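Local coordinates for putative peptidase (Parabacteroides merdae, PDB 4L8K), which probably hydrolyses peptide bonds as a serine peptidase of family S41, a member of the ClpP/crotonase clan, at residues A14-M19 with G58-E63; E52-L57 with L71-D76; M110-L115 with D138-H143; G121-G126 with A142-C147. One frame throughout, in Å; residues are numbered along the deposited sequence.

Contact 1. Residues A14-M19 with G58-E63; sequences ALWRIM and GKMLAE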
# COMPACT_ATOMS: atom_id res chain seq x y z
N ALA A 14 11.82 -4.92 -27.31
CA ALA A 14 10.46 -4.53 -26.97
C ALA A 14 10.31 -4.22 -25.47
O ALA A 14 9.77 -3.17 -25.14
CB ALA A 14 9.48 -5.62 -27.36
N LEU A 15 10.84 -5.11 -24.59
CA LEU A 15 10.79 -4.91 -23.15
C LEU A 15 11.56 -3.65 -22.73
O LEU A 15 11.05 -2.89 -21.92
CB LEU A 15 11.31 -6.16 -22.39
CG LEU A 15 11.30 -6.05 -20.85
CD1 LEU A 15 9.91 -5.72 -20.30
CD2 LEU A 15 11.86 -7.27 -20.20
N TRP A 16 12.78 -3.43 -23.27
CA TRP A 16 13.57 -2.25 -22.94
C TRP A 16 12.81 -0.96 -23.31
O TRP A 16 12.78 -0.01 -22.52
CB TRP A 16 14.96 -2.29 -23.63
CG TRP A 16 15.84 -1.17 -23.17
CD1 TRP A 16 16.62 -1.15 -22.04
CD2 TRP A 16 15.86 0.18 -23.69
NE1 TRP A 16 17.19 0.09 -21.88
CE2 TRP A 16 16.75 0.93 -22.88
CE3 TRP A 16 15.28 0.80 -24.81
CZ2 TRP A 16 17.08 2.26 -23.17
CZ3 TRP A 16 15.61 2.12 -25.09
CH2 TRP A 16 16.49 2.84 -24.27
N ARG A 17 12.20 -0.94 -24.52
CA ARG A 17 11.43 0.17 -25.08
C ARG A 17 10.15 0.44 -24.26
O ARG A 17 9.85 1.60 -23.99
CB ARG A 17 11.08 -0.11 -26.54
CG ARG A 17 11.52 1.00 -27.51
CD ARG A 17 11.09 0.73 -28.93
NE ARG A 17 9.99 1.61 -29.35
CZ ARG A 17 8.70 1.32 -29.21
NH1 ARG A 17 8.33 0.17 -28.66
NH2 ARG A 17 7.78 2.18 -29.61
N ILE A 18 9.43 -0.63 -23.85
CA ILE A 18 8.21 -0.50 -23.03
C ILE A 18 8.56 0.22 -21.71
O ILE A 18 7.84 1.14 -21.31
CB ILE A 18 7.50 -1.87 -22.81
CG1 ILE A 18 6.84 -2.36 -24.12
CG2 ILE A 18 6.44 -1.76 -21.68
CD1 ILE A 18 6.47 -3.83 -24.16
N MSE A 19 9.68 -0.19 -21.07
CA MSE A 19 10.16 0.41 -19.83
C MSE A 19 10.61 1.84 -20.07
O MSE A 19 10.18 2.74 -19.35
CB MSE A 19 11.30 -0.41 -19.25
CG MSE A 19 10.83 -1.68 -18.54
SE MSE A 19 10.11 -1.25 -16.80
CE MSE A 19 11.71 -0.74 -15.84
N GLY A 58 14.39 -10.63 -16.61
CA GLY A 58 13.97 -10.44 -15.23
C GLY A 58 15.02 -9.67 -14.45
O GLY A 58 14.69 -8.76 -13.68
N LYS A 59 16.31 -10.01 -14.68
CA LYS A 59 17.46 -9.33 -14.06
C LYS A 59 17.55 -7.89 -14.52
O LYS A 59 17.89 -7.01 -13.73
CB LYS A 59 18.77 -10.06 -14.38
CG LYS A 59 19.08 -11.17 -13.42
CD LYS A 59 20.06 -12.20 -14.01
CE LYS A 59 20.14 -13.45 -13.13
NZ LYS A 59 20.80 -13.19 -11.82
N MSE A 60 17.20 -7.65 -15.81
CA MSE A 60 17.16 -6.31 -16.41
C MSE A 60 16.11 -5.46 -15.71
O MSE A 60 16.40 -4.31 -15.40
CB MSE A 60 16.87 -6.38 -17.90
CG MSE A 60 17.14 -5.07 -18.60
SE MSE A 60 16.80 -5.07 -20.50
CE MSE A 60 14.89 -4.96 -20.47
N LEU A 61 14.91 -6.03 -15.44
CA LEU A 61 13.87 -5.27 -14.74
C LEU A 61 14.28 -5.02 -13.29
O LEU A 61 14.04 -3.94 -12.78
CB LEU A 61 12.49 -5.94 -14.80
CG LEU A 61 11.88 -6.17 -16.19
CD1 LEU A 61 10.50 -6.76 -16.05
CD2 LEU A 61 11.80 -4.87 -17.02
N ALA A 62 14.99 -5.98 -12.67
CA ALA A 62 15.44 -5.84 -11.28
C ALA A 62 16.50 -4.72 -11.12
O ALA A 62 16.78 -4.30 -10.01
CB ALA A 62 15.95 -7.16 -10.75
N GLU A 63 17.03 -4.19 -12.23
CA GLU A 63 17.98 -3.06 -12.21
C GLU A 63 17.35 -1.80 -11.59
O GLU A 63 18.06 -1.01 -10.99
CB GLU A 63 18.51 -2.74 -13.62
CG GLU A 63 19.38 -3.84 -14.23
CD GLU A 63 20.84 -3.88 -13.81
OE1 GLU A 63 21.37 -2.84 -13.35
OE2 GLU A 63 21.47 -4.94 -14.00
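M60 and L15 both start out with CG anti to the backbone N (chi1 -166° and 180°), and their side chains run past each other in opposite directions between the two helices. M60, a selenomethionine, turns at chi3, 77°, which sets its terminal CE beside L15, 3.8 Å from CG, with L15 CD2 equally close. The same methyl reaches the base of W16, 4.1 Å from CB. The selenium sits level with the indole rather than above it: SE of M60 is 5.3 Å from the centroid of the five-membered ring of W16, a Met-aromatic contact at the ring edge. L61 meets L15 tip to tip, its CD2 3.9 Å from L15 CD1. That methyl also closes on M19, where L61 CD2 lies 3.7 Å from CG of the second selenomethionine, making CD2 the branch that joins two successive turns of helix 8-22. The interface is thus apolar and buried. On one side M60 leans on V36 of helix 33-43, while the indole N-H of W16 bonds to W33 O and its ring stacks on W33; on another, L15 and L61 both rest on V263 of strand 262-266, so helices 8-22 and 50-61 share that strand as a floor.

Contact 2. Residues E52-L57 with L71-D76; sequences ELFDIL and LISSFD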
# COMPACT_ATOMS: atom_id res chain seq x y z
N GLU A 52 16.30 -19.01 -20.38
CA GLU A 52 17.50 -18.17 -20.30
C GLU A 52 17.12 -16.70 -20.57
O GLU A 52 17.59 -15.80 -19.87
CB GLU A 52 18.55 -18.65 -21.31
CG GLU A 52 19.08 -20.04 -20.96
CD GLU A 52 19.73 -20.82 -22.09
OE1 GLU A 52 19.65 -20.39 -23.26
OE2 GLU A 52 20.31 -21.89 -21.80
N LEU A 53 16.25 -16.47 -21.58
CA LEU A 53 15.76 -15.14 -21.93
C LEU A 53 14.97 -14.56 -20.74
O LEU A 53 15.18 -13.41 -20.37
CB LEU A 53 14.87 -15.19 -23.22
CG LEU A 53 14.21 -13.85 -23.63
CD1 LEU A 53 15.25 -12.83 -24.08
CD2 LEU A 53 13.15 -14.05 -24.68
N PHE A 54 14.08 -15.38 -20.14
CA PHE A 54 13.26 -14.96 -19.02
C PHE A 54 14.15 -14.53 -17.82
O PHE A 54 13.89 -13.49 -17.21
CB PHE A 54 12.24 -16.05 -18.61
CG PHE A 54 11.27 -15.56 -17.54
CD1 PHE A 54 11.60 -15.62 -16.20
CD2 PHE A 54 10.03 -15.01 -17.89
CE1 PHE A 54 10.74 -15.11 -15.23
CE2 PHE A 54 9.16 -14.51 -16.90
CZ PHE A 54 9.52 -14.58 -15.59
N ASP A 55 15.20 -15.31 -17.52
CA ASP A 55 16.10 -14.97 -16.41
C ASP A 55 16.84 -13.65 -16.63
O ASP A 55 16.90 -12.83 -15.70
CB ASP A 55 17.11 -16.10 -16.18
CG ASP A 55 16.53 -17.28 -15.44
OD1 ASP A 55 15.35 -17.20 -15.00
OD2 ASP A 55 17.27 -18.28 -15.27
N ILE A 56 17.37 -13.43 -17.85
CA ILE A 56 18.13 -12.23 -18.18
C ILE A 56 17.20 -10.98 -18.21
O ILE A 56 17.59 -9.93 -17.69
CB ILE A 56 18.94 -12.44 -19.49
CG1 ILE A 56 20.22 -13.29 -19.23
CG2 ILE A 56 19.25 -11.15 -20.24
CD1 ILE A 56 21.25 -12.73 -18.21
N LEU A 57 15.99 -11.11 -18.79
CA LEU A 57 15.07 -9.98 -18.85
C LEU A 57 14.53 -9.62 -17.47
O LEU A 57 14.33 -8.44 -17.17
CB LEU A 57 13.95 -10.24 -19.87
CG LEU A 57 14.34 -10.27 -21.37
CD1 LEU A 57 13.09 -10.23 -22.27
CD2 LEU A 57 15.33 -9.15 -21.73
N LEU A 71 7.88 -9.32 -14.59
CA LEU A 71 7.84 -9.93 -15.92
C LEU A 71 7.06 -11.22 -15.75
O LEU A 71 7.41 -12.01 -14.87
CB LEU A 71 9.25 -10.17 -16.52
CG LEU A 71 9.31 -10.74 -17.95
CD1 LEU A 71 8.77 -9.74 -18.98
CD2 LEU A 71 10.74 -11.13 -18.31
N ILE A 72 5.98 -11.42 -16.52
CA ILE A 72 5.12 -12.58 -16.36
C ILE A 72 5.07 -13.42 -17.61
O ILE A 72 4.66 -12.94 -18.67
CB ILE A 72 3.70 -12.17 -15.91
CG1 ILE A 72 3.73 -11.12 -14.78
CG2 ILE A 72 2.89 -13.40 -15.50
CD1 ILE A 72 2.47 -10.33 -14.54
N SER A 73 5.41 -14.70 -17.46
CA SER A 73 5.31 -15.72 -18.50
C SER A 73 4.35 -16.77 -17.98
O SER A 73 3.79 -16.62 -16.89
CB SER A 73 6.68 -16.31 -18.84
OG SER A 73 7.17 -17.15 -17.81
N SER A 74 4.16 -17.86 -18.74
CA SER A 74 3.28 -18.93 -18.35
C SER A 74 3.98 -19.90 -17.39
O SER A 74 3.31 -20.72 -16.77
CB SER A 74 2.76 -19.63 -19.59
OG SER A 74 1.73 -18.84 -20.15
N PHE A 75 5.31 -19.77 -17.21
CA PHE A 75 6.10 -20.66 -16.34
C PHE A 75 6.63 -19.96 -15.08
O PHE A 75 6.92 -20.66 -14.11
CB PHE A 75 7.28 -21.30 -17.10
CG PHE A 75 8.14 -20.36 -17.92
CD1 PHE A 75 9.26 -19.75 -17.36
CD2 PHE A 75 7.85 -20.12 -19.27
CE1 PHE A 75 10.07 -18.89 -18.12
CE2 PHE A 75 8.65 -19.24 -20.02
CZ PHE A 75 9.75 -18.64 -19.44
N ASP A 76 6.78 -18.62 -15.10
CA ASP A 76 7.28 -17.89 -13.93
C ASP A 76 6.92 -16.42 -13.97
O ASP A 76 6.45 -15.90 -14.97
CB ASP A 76 8.83 -18.03 -13.77
CG ASP A 76 9.36 -17.82 -12.34
OD1 ASP A 76 8.54 -17.63 -11.41
OD2 ASP A 76 10.59 -17.85 -12.16
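The ring of F54 is inserted among L71, S73, F75 and D76. F75 turns its edge toward the F54 face in an offset edge-to-face pair, with centroids 5.1 Å apart and planes at 64°; F75 CE1 comes to 3.6 Å from F54 CG. At the rim of the F54 ring, near its plane, the carbonyl of L71 approaches CZ, with L71 O 3.4 Å away, where the slightly positive ring hydrogens would probably favour an oxygen. D76 O lies obliquely to the ring, also 3.4 Å from F54 CZ, and S73 OG is as near to CE2. The F75 ring has its own polar neighbour, since S73 OG stands 3.1 Å above its plane, over the centre. This hydroxyl organises the loop that follows strand 70-72: it accepts from F75 N and from D76 N, making an ST turn and ST motif, while S73 N is bonded to D76 O. The chi1 of F54 (-173°, CG anti to the backbone N) sends CG away from helix 50-61 toward this loop, where the ring meets S73, F75 and D76. An alanine here would probably open a gap between L71 and D76 and leave the edge of F75 without the ring face it packs on. Nearer the strand, L57 CB touches L71 CD2 at 3.7 Å. W261 adds a further edge-to-face partner for F54, and the carboxylate of D76 is drawn to R79 in a salt bridge.

Contact 3. Residues M110-L115 with D138-H143; sequences MKYKRL and DYMFAH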
# COMPACT_ATOMS: atom_id res chain seq x y z
N MSE A 110 -14.45 -6.71 7.00
CA MSE A 110 -13.90 -6.31 8.31
C MSE A 110 -14.14 -7.35 9.41
O MSE A 110 -15.23 -7.93 9.52
CB MSE A 110 -14.50 -4.99 8.82
CG MSE A 110 -14.13 -3.78 7.98
SE MSE A 110 -15.01 -2.14 8.66
CE MSE A 110 -16.91 -2.72 8.70
N LYS A 111 -13.12 -7.49 10.27
CA LYS A 111 -13.16 -8.24 11.52
C LYS A 111 -13.06 -7.17 12.58
O LYS A 111 -12.18 -6.30 12.48
CB LYS A 111 -12.02 -9.27 11.67
CG LYS A 111 -12.02 -10.40 10.66
CD LYS A 111 -10.84 -11.30 10.97
CE LYS A 111 -10.75 -12.51 10.07
NZ LYS A 111 -9.48 -13.26 10.35
N TYR A 112 -13.98 -7.17 13.57
CA TYR A 112 -13.90 -6.10 14.55
C TYR A 112 -14.25 -6.57 15.95
O TYR A 112 -15.03 -7.50 16.14
CB TYR A 112 -14.72 -4.86 14.12
CG TYR A 112 -16.22 -5.03 14.10
CD1 TYR A 112 -16.87 -5.62 13.00
CD2 TYR A 112 -17.02 -4.52 15.12
CE1 TYR A 112 -18.27 -5.75 12.96
CE2 TYR A 112 -18.41 -4.62 15.08
CZ TYR A 112 -19.04 -5.23 14.00
OH TYR A 112 -20.42 -5.33 14.01
N LYS A 113 -13.63 -5.94 16.94
CA LYS A 113 -13.81 -6.28 18.35
C LYS A 113 -13.37 -5.14 19.27
O LYS A 113 -12.39 -4.46 18.98
CB LYS A 113 -12.98 -7.55 18.67
CG LYS A 113 -13.31 -8.20 20.00
CD LYS A 113 -12.43 -9.37 20.26
CE LYS A 113 -12.74 -10.03 21.57
NZ LYS A 113 -12.03 -11.33 21.68
N ARG A 114 -14.05 -5.00 20.42
CA ARG A 114 -13.67 -4.02 21.44
C ARG A 114 -12.55 -4.61 22.31
O ARG A 114 -12.62 -5.77 22.73
CB ARG A 114 -14.86 -3.59 22.31
CG ARG A 114 -15.87 -2.77 21.54
CD ARG A 114 -16.93 -2.15 22.44
NE ARG A 114 -17.60 -3.13 23.30
CZ ARG A 114 -18.92 -3.28 23.38
NH1 ARG A 114 -19.73 -2.56 22.61
NH2 ARG A 114 -19.44 -4.15 24.24
N LEU A 115 -11.53 -3.79 22.56
CA LEU A 115 -10.40 -4.16 23.42
C LEU A 115 -10.31 -3.20 24.63
O LEU A 115 -11.00 -2.17 24.66
CB LEU A 115 -9.08 -4.12 22.60
CG LEU A 115 -8.98 -4.94 21.29
CD1 LEU A 115 -7.64 -4.68 20.61
CD2 LEU A 115 -9.19 -6.44 21.56
N ASP A 138 -21.63 1.58 9.42
CA ASP A 138 -22.51 2.15 10.45
C ASP A 138 -22.64 1.25 11.67
O ASP A 138 -22.61 1.75 12.80
CB ASP A 138 -23.91 2.45 9.87
CG ASP A 138 -23.99 3.70 9.01
OD1 ASP A 138 -22.96 4.41 8.90
OD2 ASP A 138 -25.07 3.95 8.43
N TYR A 139 -22.76 -0.08 11.46
CA TYR A 139 -22.88 -1.07 12.54
C TYR A 139 -21.59 -1.21 13.35
O TYR A 139 -21.65 -1.33 14.58
CB TYR A 139 -23.32 -2.43 11.99
CG TYR A 139 -24.83 -2.50 11.87
CD1 TYR A 139 -25.64 -2.54 13.00
CD2 TYR A 139 -25.45 -2.48 10.62
CE1 TYR A 139 -27.03 -2.55 12.90
CE2 TYR A 139 -26.85 -2.52 10.51
CZ TYR A 139 -27.63 -2.55 11.66
OH TYR A 139 -28.99 -2.61 11.57
N MSE A 140 -20.43 -1.17 12.67
CA MSE A 140 -19.12 -1.26 13.32
C MSE A 140 -18.93 -0.02 14.21
O MSE A 140 -18.58 -0.17 15.38
CB MSE A 140 -18.00 -1.45 12.26
CG MSE A 140 -16.57 -1.46 12.81
SE MSE A 140 -15.88 0.38 12.97
CE MSE A 140 -15.74 0.83 11.01
N PHE A 141 -19.22 1.17 13.69
CA PHE A 141 -19.10 2.41 14.45
C PHE A 141 -20.07 2.43 15.63
O PHE A 141 -19.65 2.84 16.72
CB PHE A 141 -19.29 3.68 13.55
CG PHE A 141 -18.15 3.97 12.59
CD1 PHE A 141 -16.81 3.92 13.01
CD2 PHE A 141 -18.40 4.36 11.27
CE1 PHE A 141 -15.76 4.21 12.12
CE2 PHE A 141 -17.35 4.64 10.39
CZ PHE A 141 -16.04 4.56 10.81
N ALA A 142 -21.31 1.93 15.46
CA ALA A 142 -22.30 1.90 16.57
C ALA A 142 -21.82 0.93 17.70
O ALA A 142 -21.98 1.23 18.88
CB ALA A 142 -23.68 1.50 16.08
N HIS A 143 -21.16 -0.19 17.32
CA HIS A 143 -20.61 -1.11 18.31
C HIS A 143 -19.50 -0.43 19.15
O HIS A 143 -19.28 -0.81 20.31
CB HIS A 143 -20.06 -2.36 17.60
CG HIS A 143 -19.58 -3.44 18.53
ND1 HIS A 143 -20.45 -4.06 19.42
CD2 HIS A 143 -18.35 -3.96 18.69
CE1 HIS A 143 -19.71 -4.92 20.10
NE2 HIS A 143 -18.44 -4.90 19.69
O HOH W 1 -16.59 -6.70 20.88
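R114 runs over the imidazole of H143 and finishes at that residue's carbonyl. From CB, which points toward the helix, the chain passes to CG, 3.8 Å from H143 NE2, and on to CD, 3.4 Å from H143 O. A bend at chi3 (-52°) places NE, which forms a salt bridge with D118 outside the contact. The guanidinium then lies flat on the imidazole, planes at 14°, with NH1 3.4 Å from H143 CE1. At the tip, NH1 donates to H143 O over 2.9 Å at 156°; the oxygen lies in the guanidinium plane, so one group stacks and bonds at once. A lysine in its place has no flat guanidinium, and would probably leave the imidazole without its stacking partner and D118 without the NE it pairs with. H143 is also held at its edge, where NE2 is 2.8 Å from water 1, itself bound by R114 N. Beyond it, Y112 brings CE2 to 3.7 Å from H143 CD2, and M140 lays CG over one face of the tyrosine in a CH-pi contact, 4.0 Å from its centroid. The far end is selenomethionine on selenomethionine, M110 SE beside M140 CE. Helix 134-143 packs on one face of the mixed sheet, as in alpha/beta folds, and runs almost parallel to strand 110-115 because that strand is antiparallel to 120-125, which opens the beta-alpha-beta unit.

Contact 4. Residues G121-G126 with A142-C147; sequences GYVYYG and AHFKEC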
# COMPACT_ATOMS: atom_id res chain seq x y z
N GLY A 121 -11.99 0.42 20.15
CA GLY A 121 -12.51 -0.33 19.01
C GLY A 121 -11.37 -0.80 18.13
O GLY A 121 -10.51 -0.01 17.76
N TYR A 122 -11.30 -2.09 17.83
CA TYR A 122 -10.24 -2.62 16.95
C TYR A 122 -10.87 -3.18 15.67
O TYR A 122 -11.82 -3.95 15.72
CB TYR A 122 -9.36 -3.65 17.68
CG TYR A 122 -8.37 -4.38 16.76
CD1 TYR A 122 -7.15 -3.80 16.41
CD2 TYR A 122 -8.69 -5.61 16.19
CE1 TYR A 122 -6.27 -4.43 15.54
CE2 TYR A 122 -7.83 -6.24 15.29
CZ TYR A 122 -6.62 -5.66 14.98
OH TYR A 122 -5.77 -6.30 14.11
N VAL A 123 -10.37 -2.74 14.51
CA VAL A 123 -10.81 -3.24 13.21
C VAL A 123 -9.59 -3.80 12.46
O VAL A 123 -8.55 -3.15 12.38
CB VAL A 123 -11.54 -2.16 12.32
CG1 VAL A 123 -12.05 -2.77 11.01
CG2 VAL A 123 -12.69 -1.48 13.06
N TYR A 124 -9.72 -5.01 11.92
CA TYR A 124 -8.74 -5.55 10.99
C TYR A 124 -9.40 -5.60 9.61
O TYR A 124 -10.47 -6.20 9.43
CB TYR A 124 -8.15 -6.91 11.38
CG TYR A 124 -7.09 -7.33 10.38
CD1 TYR A 124 -5.93 -6.58 10.21
CD2 TYR A 124 -7.29 -8.43 9.55
CE1 TYR A 124 -4.97 -6.93 9.26
CE2 TYR A 124 -6.32 -8.81 8.62
CZ TYR A 124 -5.18 -8.04 8.45
OH TYR A 124 -4.24 -8.33 7.50
N TYR A 125 -8.77 -4.94 8.65
CA TYR A 125 -9.24 -4.93 7.27
C TYR A 125 -8.09 -5.48 6.39
O TYR A 125 -7.16 -4.75 6.04
CB TYR A 125 -9.71 -3.52 6.86
CG TYR A 125 -10.43 -3.51 5.53
CD1 TYR A 125 -11.55 -4.32 5.31
CD2 TYR A 125 -10.02 -2.69 4.49
CE1 TYR A 125 -12.22 -4.32 4.09
CE2 TYR A 125 -10.69 -2.67 3.27
CZ TYR A 125 -11.81 -3.46 3.08
OH TYR A 125 -12.47 -3.46 1.89
N GLY A 126 -8.15 -6.78 6.12
CA GLY A 126 -7.09 -7.48 5.40
C GLY A 126 -6.98 -7.26 3.91
O GLY A 126 -5.92 -7.52 3.33
N ALA A 142 -21.31 1.93 15.46
CA ALA A 142 -22.30 1.90 16.57
C ALA A 142 -21.82 0.93 17.70
O ALA A 142 -21.98 1.23 18.88
CB ALA A 142 -23.68 1.50 16.08
N HIS A 143 -21.16 -0.19 17.32
CA HIS A 143 -20.61 -1.11 18.31
C HIS A 143 -19.50 -0.43 19.15
O HIS A 143 -19.28 -0.81 20.31
CB HIS A 143 -20.06 -2.36 17.60
CG HIS A 143 -19.58 -3.44 18.53
ND1 HIS A 143 -20.45 -4.06 19.42
CD2 HIS A 143 -18.35 -3.96 18.69
CE1 HIS A 143 -19.71 -4.92 20.10
NE2 HIS A 143 -18.44 -4.90 19.69
N PHE A 144 -18.88 0.63 18.59
CA PHE A 144 -17.77 1.38 19.20
C PHE A 144 -18.19 2.78 19.70
O PHE A 144 -17.32 3.58 20.04
CB PHE A 144 -16.63 1.51 18.16
CG PHE A 144 -15.99 0.21 17.68
CD1 PHE A 144 -16.00 -0.92 18.48
CD2 PHE A 144 -15.33 0.16 16.47
CE1 PHE A 144 -15.38 -2.10 18.05
CE2 PHE A 144 -14.68 -1.01 16.05
CZ PHE A 144 -14.70 -2.12 16.85
N LYS A 145 -19.50 3.03 19.82
CA LYS A 145 -20.10 4.30 20.26
C LYS A 145 -19.50 4.81 21.60
O LYS A 145 -19.17 5.99 21.70
CB LYS A 145 -21.64 4.18 20.36
CG LYS A 145 -22.40 5.39 20.91
CD LYS A 145 -22.27 6.66 20.03
CE LYS A 145 -22.77 7.93 20.70
NZ LYS A 145 -21.79 8.47 21.68
N GLU A 146 -19.30 3.92 22.55
CA GLU A 146 -18.78 4.25 23.89
C GLU A 146 -17.25 4.24 23.99
O GLU A 146 -16.71 4.59 25.04
CB GLU A 146 -19.35 3.28 24.94
CG GLU A 146 -20.85 3.28 25.09
CD GLU A 146 -21.49 4.64 25.23
OE1 GLU A 146 -21.01 5.48 26.03
OE2 GLU A 146 -22.47 4.89 24.49
N CYS A 147 -16.55 3.79 22.93
CA CYS A 147 -15.10 3.72 22.87
C CYS A 147 -14.46 5.12 22.75
O CYS A 147 -15.01 6.03 22.12
CB CYS A 147 -14.65 2.81 21.73
SG CYS A 147 -15.30 1.12 21.84
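G121 and F144 meet within the beta-alpha-beta unit formed by strand 120-125, helix 134-143 and strand 149-153, at the point where the chain leaves the helix for the next strand. The phenyl ring of F144 lies flat over the glycine: G121 CA is 3.4 Å from the ring centroid and 8° off its normal, a CH-pi contact almost exactly over the centre. Having no side chain, G121 lets the ring settle directly on the backbone, where a CB would collide with F144 CD2, and the following amide comes along, Y122 N being 3.5 Å from F144 CZ. In the plane of the ring, V123 places CG2 at the edge, 3.6 Å from F144 CE2. The chi1 of F144 (-62°, CG anti to the carbonyl carbon) directs CG toward G121. After F144 the chain makes a type I beta turn to C147, closed by C147 N bonding to F144 O at 3.0 Å, and this returns C147 to the strand with SG 3.8 Å from G121 N. Backbone bonds join G121 to G149 and I151 of the parallel strand 149-153, whose L150 also touches F144. From the antiparallel neighbour, strand 110-115, R114 packs against both F144 and C147.

From the N terminus, contact 1 closes a loop from helix 8-22 to helix 50-61, passing helix 33-43 on the way; the earlier part of helix 50-61 then meets residues 71-76 in contact 2. The two loops cross, and L15 touches L57 and L71 directly, so both helices and strand 70-72 form one continuous body. Contacts 3 and 4 come later in the chain, on the opposite side of the molecule's centre; the centre of contact 2 lies about 45 Å from the centre of either. Their two loops overlap, opening on neighbouring antiparallel strands and ending on one stretch, the last turns of helix 134-143 and the turn after it, and K113 O to Y122 N joins the strands themselves.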